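Local coordinates for ArCE4A (PDB 5LFZ), which probably removes acetyl groups from N-acetylated polysaccharides as a metal-dependent CE4 deacetylase, at residues V114-H126 and R132-D144. Sequence-based numbering, arbitrary orientation.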
loop_
_atom_site.group_PDB
_atom_site.type_symbol
_atom_site.label_atom_id
_atom_site.label_comp_id
_atom_site.label_asym_id
_atom_site.label_seq_id
_atom_site.Cartn_x
_atom_site.Cartn_y
_atom_site.Cartn_z
ATOM N N VAL A 114 4.470 -10.067 12.126
ATOM C CA VAL A 114 5.294 -9.990 10.926
ATOM C C VAL A 114 6.060 -8.680 10.879
ATOM O O VAL A 114 5.731 -7.730 11.586
ATOM C CB VAL A 114 4.447 -10.119 9.633
ATOM C CG1 VAL A 114 3.624 -11.398 9.658
ATOM C CG2 VAL A 114 3.551 -8.904 9.449
ATOM N N LYS A 115 7.079 -8.642 10.034
ATOM C CA LYS A 115 7.818 -7.425 9.757
ATOM C C LYS A 115 7.495 -6.992 8.332
ATOM O O LYS A 115 7.467 -7.830 7.431
ATOM C CB LYS A 115 9.324 -7.661 9.937
ATOM C CG LYS A 115 10.176 -6.406 9.929
ATOM C CD LYS A 115 11.659 -6.754 9.996
ATOM C CE LYS A 115 11.995 -7.542 11.258
ATOM N NZ LYS A 115 12.400 -6.657 12.386
ATOM N N PRO A 116 7.228 -5.692 8.117
ATOM C CA PRO A 116 7.010 -5.252 6.736
ATOM C C PRO A 116 8.285 -5.420 5.926
ATOM O O PRO A 116 9.377 -5.464 6.500
ATOM C CB PRO A 116 6.639 -3.774 6.888
ATOM C CG PRO A 116 7.342 -3.366 8.144
ATOM C CD PRO A 116 7.233 -4.556 9.056
ATOM N N GLN A 117 8.156 -5.534 4.612
ATOM C CA GLN A 117 9.322 -5.720 3.767
ATOM C C GLN A 117 9.457 -4.571 2.785
ATOM O O GLN A 117 10.362 -4.556 1.954
ATOM C CB GLN A 117 9.238 -7.056 3.027
ATOM C CG GLN A 117 9.088 -8.251 3.951
ATOM C CD GLN A 117 8.709 -9.515 3.209
ATOM O OE1 GLN A 117 8.242 -9.465 2.070
ATOM N NE2 GLN A 117 8.909 -10.661 3.852
ATOM N N ILE A 118 8.539 -3.614 2.887
ATOM C CA ILE A 118 8.494 -2.453 2.010
ATOM C C ILE A 118 8.025 -1.233 2.797
ATOM O O ILE A 118 7.331 -1.372 3.807
ATOM C CB ILE A 118 7.539 -2.679 0.812
ATOM C CG1 ILE A 118 6.148 -3.075 1.318
ATOM C CG2 ILE A 118 8.081 -3.762 -0.111
ATOM C CD1 ILE A 118 5.152 -3.398 0.206
ATOM N N LEU A 119 8.398 -0.043 2.336
ATOM C CA LEU A 119 7.971 1.198 2.978
ATOM C C LEU A 119 7.582 2.203 1.906
ATOM O O LEU A 119 8.239 2.298 0.873
ATOM C CB LEU A 119 9.084 1.769 3.874
ATOM C CG LEU A 119 8.807 3.066 4.656
ATOM C CD1 LEU A 119 9.555 3.058 5.988
ATOM C CD2 LEU A 119 9.163 4.319 3.857
ATOM N N ARG A 120 6.509 2.945 2.154
ATOM C CA ARG A 120 6.101 4.033 1.270
ATOM C C ARG A 120 6.252 5.340 2.034
ATOM O O ARG A 120 5.692 5.492 3.117
ATOM C CB ARG A 120 4.667 3.846 0.790
ATOM C CG ARG A 120 4.141 5.023 -0.000
ATOM C CD ARG A 120 2.796 4.707 -0.613
ATOM N NE ARG A 120 2.898 3.872 -1.808
ATOM C CZ ARG A 120 1.864 3.212 -2.323
ATOM N NH1 ARG A 120 0.682 3.291 -1.726
ATOM N NH2 ARG A 120 2.005 2.474 -3.422
ATOM N N PRO A 121 7.046 6.271 1.501
ATOM C CA PRO A 121 7.258 7.519 2.237
ATOM C C PRO A 121 6.042 8.429 2.121
ATOM O O PRO A 121 5.503 8.572 1.026
ATOM C CB PRO A 121 8.477 8.131 1.544
ATOM C CG PRO A 121 8.397 7.620 0.142
ATOM C CD PRO A 121 7.814 6.223 0.245
ATOM N N PRO A 122 5.609 9.021 3.242
ATOM C CA PRO A 122 4.496 9.981 3.227
ATOM C C PRO A 122 4.671 11.065 2.170
ATOM O O PRO A 122 5.772 11.595 2.008
ATOM C CB PRO A 122 4.539 10.574 4.635
ATOM C CG PRO A 122 5.046 9.450 5.472
ATOM C CD PRO A 122 6.073 8.747 4.612
ATOM N N TYR A 123 3.591 11.356 1.445
ATOM C CA TYR A 123 3.565 12.393 0.411
ATOM C C TYR A 123 4.495 12.067 -0.756
ATOM O O TYR A 123 4.698 12.899 -1.638
ATOM C CB TYR A 123 3.924 13.764 1.007
ATOM C CG TYR A 123 3.199 14.044 2.305
ATOM C CD1 TYR A 123 1.850 14.372 2.313
ATOM C CD2 TYR A 123 3.860 13.967 3.523
ATOM C CE1 TYR A 123 1.179 14.615 3.499
ATOM C CE2 TYR A 123 3.198 14.207 4.714
ATOM C CZ TYR A 123 1.860 14.531 4.698
ATOM O OH TYR A 123 1.203 14.772 5.886
ATOM N N GLY A 124 5.042 10.855 -0.763
ATOM C CA GLY A 124 5.983 10.442 -1.789
ATOM C C GLY A 124 7.345 11.102 -1.656
ATOM O O GLY A 124 8.193 10.985 -2.539
ATOM N N ALA A 125 7.553 11.800 -0.544
ATOM C CA ALA A 125 8.752 12.604 -0.358
ATOM C C ALA A 125 9.911 11.748 0.124
ATOM O O ALA A 125 9.805 11.074 1.146
ATOM C CB ALA A 125 8.483 13.732 0.622
ATOM N N HIS A 126 11.013 11.786 -0.619
ATOM C CA HIS A 126 12.201 11.014 -0.272
ATOM C C HIS A 126 13.427 11.603 -0.965
ATOM O O HIS A 126 13.320 12.563 -1.728
ATOM C CB HIS A 126 12.016 9.544 -0.658
ATOM C CG HIS A 126 12.049 9.303 -2.134
ATOM N ND1 HIS A 126 13.143 8.763 -2.775
ATOM C CD2 HIS A 126 11.131 9.550 -3.100
ATOM C CE1 HIS A 126 12.895 8.679 -4.070
ATOM N NE2 HIS A 126 11.681 9.150 -4.292
ATOM N N ARG A 132 18.778 5.936 2.268
ATOM C CA ARG A 132 19.830 5.010 2.675
ATOM C C ARG A 132 19.626 4.509 4.107
ATOM O O ARG A 132 20.208 3.499 4.512
ATOM C CB ARG A 132 21.197 5.683 2.539
ATOM C CG ARG A 132 21.455 6.738 3.591
ATOM C CD ARG A 132 22.514 7.722 3.147
ATOM N NE ARG A 132 22.785 8.703 4.193
ATOM C CZ ARG A 132 23.734 8.558 5.109
ATOM N NH1 ARG A 132 24.501 7.478 5.095
ATOM N NH2 ARG A 132 23.920 9.490 6.034
ATOM N N LEU A 133 18.791 5.212 4.866
ATOM C CA LEU A 133 18.504 4.848 6.250
ATOM C C LEU A 133 17.311 3.903 6.370
ATOM O O LEU A 133 16.990 3.431 7.460
ATOM C CB LEU A 133 18.242 6.105 7.079
ATOM C CG LEU A 133 19.383 7.116 7.144
ATOM C CD1 LEU A 133 18.991 8.301 8.017
ATOM C CD2 LEU A 133 20.645 6.439 7.667
ATOM N N ILE A 134 16.656 3.628 5.251
ATOM C CA ILE A 134 15.452 2.806 5.268
ATOM C C ILE A 134 15.777 1.390 4.811
ATOM O O ILE A 134 16.262 1.184 3.699
ATOM C CB ILE A 134 14.357 3.428 4.389
ATOM C CG1 ILE A 134 13.916 4.763 4.995
ATOM C CG2 ILE A 134 13.164 2.493 4.254
ATOM C CD1 ILE A 134 13.263 5.681 4.019
ATOM N N PRO A 135 15.505 0.402 5.677
ATOM C CA PRO A 135 15.947 -0.981 5.478
ATOM C C PRO A 135 15.074 -1.769 4.503
ATOM O O PRO A 135 15.221 -2.987 4.404
ATOM C CB PRO A 135 15.855 -1.570 6.885
ATOM C CG PRO A 135 14.706 -0.848 7.499
ATOM C CD PRO A 135 14.724 0.554 6.918
ATOM N N TYR A 136 14.183 -1.072 3.800
ATOM C CA TYR A 136 13.232 -1.691 2.876
ATOM C C TYR A 136 13.238 -0.952 1.543
ATOM O O TYR A 136 13.606 0.219 1.488
ATOM C CB TYR A 136 11.807 -1.674 3.461
ATOM C CG TYR A 136 11.714 -2.114 4.905
ATOM C CD1 TYR A 136 12.113 -3.386 5.284
ATOM C CD2 TYR A 136 11.224 -1.260 5.891
ATOM C CE1 TYR A 136 12.039 -3.799 6.595
ATOM C CE2 TYR A 136 11.142 -1.670 7.218
ATOM C CZ TYR A 136 11.552 -2.944 7.561
ATOM O OH TYR A 136 11.501 -3.392 8.868
ATOM N N PRO A 137 12.833 -1.632 0.459
ATOM C CA PRO A 137 12.593 -0.876 -0.771
ATOM C C PRO A 137 11.547 0.208 -0.534
ATOM O O PRO A 137 10.603 -0.013 0.225
ATOM C CB PRO A 137 12.067 -1.936 -1.745
ATOM C CG PRO A 137 12.563 -3.249 -1.191
ATOM C CD PRO A 137 12.557 -3.068 0.293
ATOM N N LEU A 138 11.729 1.365 -1.156
ATOM C CA LEU A 138 10.725 2.414 -1.102
ATOM C C LEU A 138 9.745 2.224 -2.255
ATOM O O LEU A 138 10.136 2.206 -3.422
ATOM C CB LEU A 138 11.367 3.805 -1.158
ATOM C CG LEU A 138 12.108 4.285 0.095
ATOM C CD1 LEU A 138 13.475 3.624 0.239
ATOM C CD2 LEU A 138 12.250 5.795 0.077
ATOM N N VAL A 139 8.468 2.075 -1.930
ATOM C CA VAL A 139 7.474 1.815 -2.957
ATOM C C VAL A 139 6.563 3.021 -3.148
ATOM O O VAL A 139 5.795 3.383 -2.258
ATOM C CB VAL A 139 6.634 0.572 -2.619
ATOM C CG1 VAL A 139 5.595 0.315 -3.705
ATOM C CG2 VAL A 139 7.550 -0.642 -2.417
ATOM N N LEU A 140 6.678 3.652 -4.309
ATOM C CA LEU A 140 5.801 4.764 -4.661
ATOM C C LEU A 140 4.643 4.229 -5.489
ATOM O O LEU A 140 4.048 3.212 -5.133
ATOM C CB LEU A 140 6.567 5.856 -5.413
ATOM C CG LEU A 140 7.556 6.705 -4.597
ATOM C CD1 LEU A 140 6.935 7.184 -3.294
ATOM C CD2 LEU A 140 8.836 5.955 -4.318
ATOM N N TRP A 141 4.332 4.904 -6.594
ATOM C CA TRP A 141 3.160 4.575 -7.405
ATOM C C TRP A 141 3.240 5.247 -8.772
ATOM O O TRP A 141 3.958 6.232 -8.945
ATOM C CB TRP A 141 1.873 5.019 -6.697
ATOM C CG TRP A 141 1.836 6.505 -6.450
ATOM C CD1 TRP A 141 1.351 7.474 -7.295
ATOM C CD2 TRP A 141 2.315 7.190 -5.291
ATOM N NE1 TRP A 141 1.504 8.716 -6.727
ATOM C CE2 TRP A 141 2.094 8.569 -5.496
ATOM C CE3 TRP A 141 2.911 6.771 -4.094
ATOM C CZ2 TRP A 141 2.437 9.530 -4.545
ATOM C CZ3 TRP A 141 3.255 7.726 -3.154
ATOM C CH2 TRP A 141 3.018 9.088 -3.383
ATOM N N ASP A 142 2.488 4.742 -9.742
ATOM C CA ASP A 142 2.432 5.421 -11.030
ATOM C C ASP A 142 1.018 5.911 -11.323
ATOM O O ASP A 142 0.818 6.727 -12.216
ATOM C CB ASP A 142 2.948 4.513 -12.154
ATOM C CG ASP A 142 2.069 3.308 -12.386
ATOM O OD1 ASP A 142 1.496 2.791 -11.410
ATOM O OD2 ASP A 142 1.956 2.870 -13.553
ATOM N N VAL A 143 0.044 5.418 -10.562
ATOM C CA VAL A 143 -1.336 5.874 -10.701
ATOM C C VAL A 143 -1.854 6.440 -9.388
ATOM O O VAL A 143 -2.063 5.703 -8.429
ATOM C CB VAL A 143 -2.280 4.743 -11.150
ATOM C CG1 VAL A 143 -3.709 5.271 -11.275
ATOM C CG2 VAL A 143 -1.805 4.136 -12.459
ATOM N N ASP A 144 -2.048 7.754 -9.356
ATOM C CA ASP A 144 -2.636 8.422 -8.203
ATOM C C ASP A 144 -4.130 8.633 -8.452
ATOM O O ASP A 144 -4.511 9.448 -9.293
ATOM C CB ASP A 144 -1.938 9.761 -7.951
ATOM C CG ASP A 144 -2.439 10.472 -6.704
ATOM O OD1 ASP A 144 -3.404 10.002 -6.068
ATOM O OD2 ASP A 144 -1.867 11.527 -6.366
#
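Arg-120 reaches across to the backbone carbonyls of Val-139 and Leu-140, joining the loop of 114-126 to the segment that holds strand 138-139. With CG anti to the backbone N (chi1 173°) the chain runs out extended, then bends at chi3: NE donates to Val-139 O at 3.0 Å and NH2 to Leu-140 O at 2.8 Å, the latter from above the carbonyl plane. NH1 meets Asp-32 in a salt bridge, so all three nitrogens are engaged. Trp-141 sets CE3 over one guanidinium face, the two planes 84° apart, while its CH2 lies 3.6 Å from Gly-124 CA. Leu-119 N gives a nearly straight bond to Pro-137 O, and Val-139 N returns one to Leu-119 O. Toward the start of both segments, Pro-116 C lies over the rim of one Tyr-136 face; Pro-135 CG, from the tyrosine's own segment, sits over the centre of the other, and the hydroxyl bonds Asp-105. Leu-140 CD1 packs 3.8 Å from Pro-121 CG. Arg-120 O receives a bond from the nickel ligand His-82. Arg-120 to Tyr-123 match the CE4 RxPY motif, the arginine probably positioning Asp-32 beside nickel ligand Asp-33 in the NodB domain's distorted (beta/alpha) barrel.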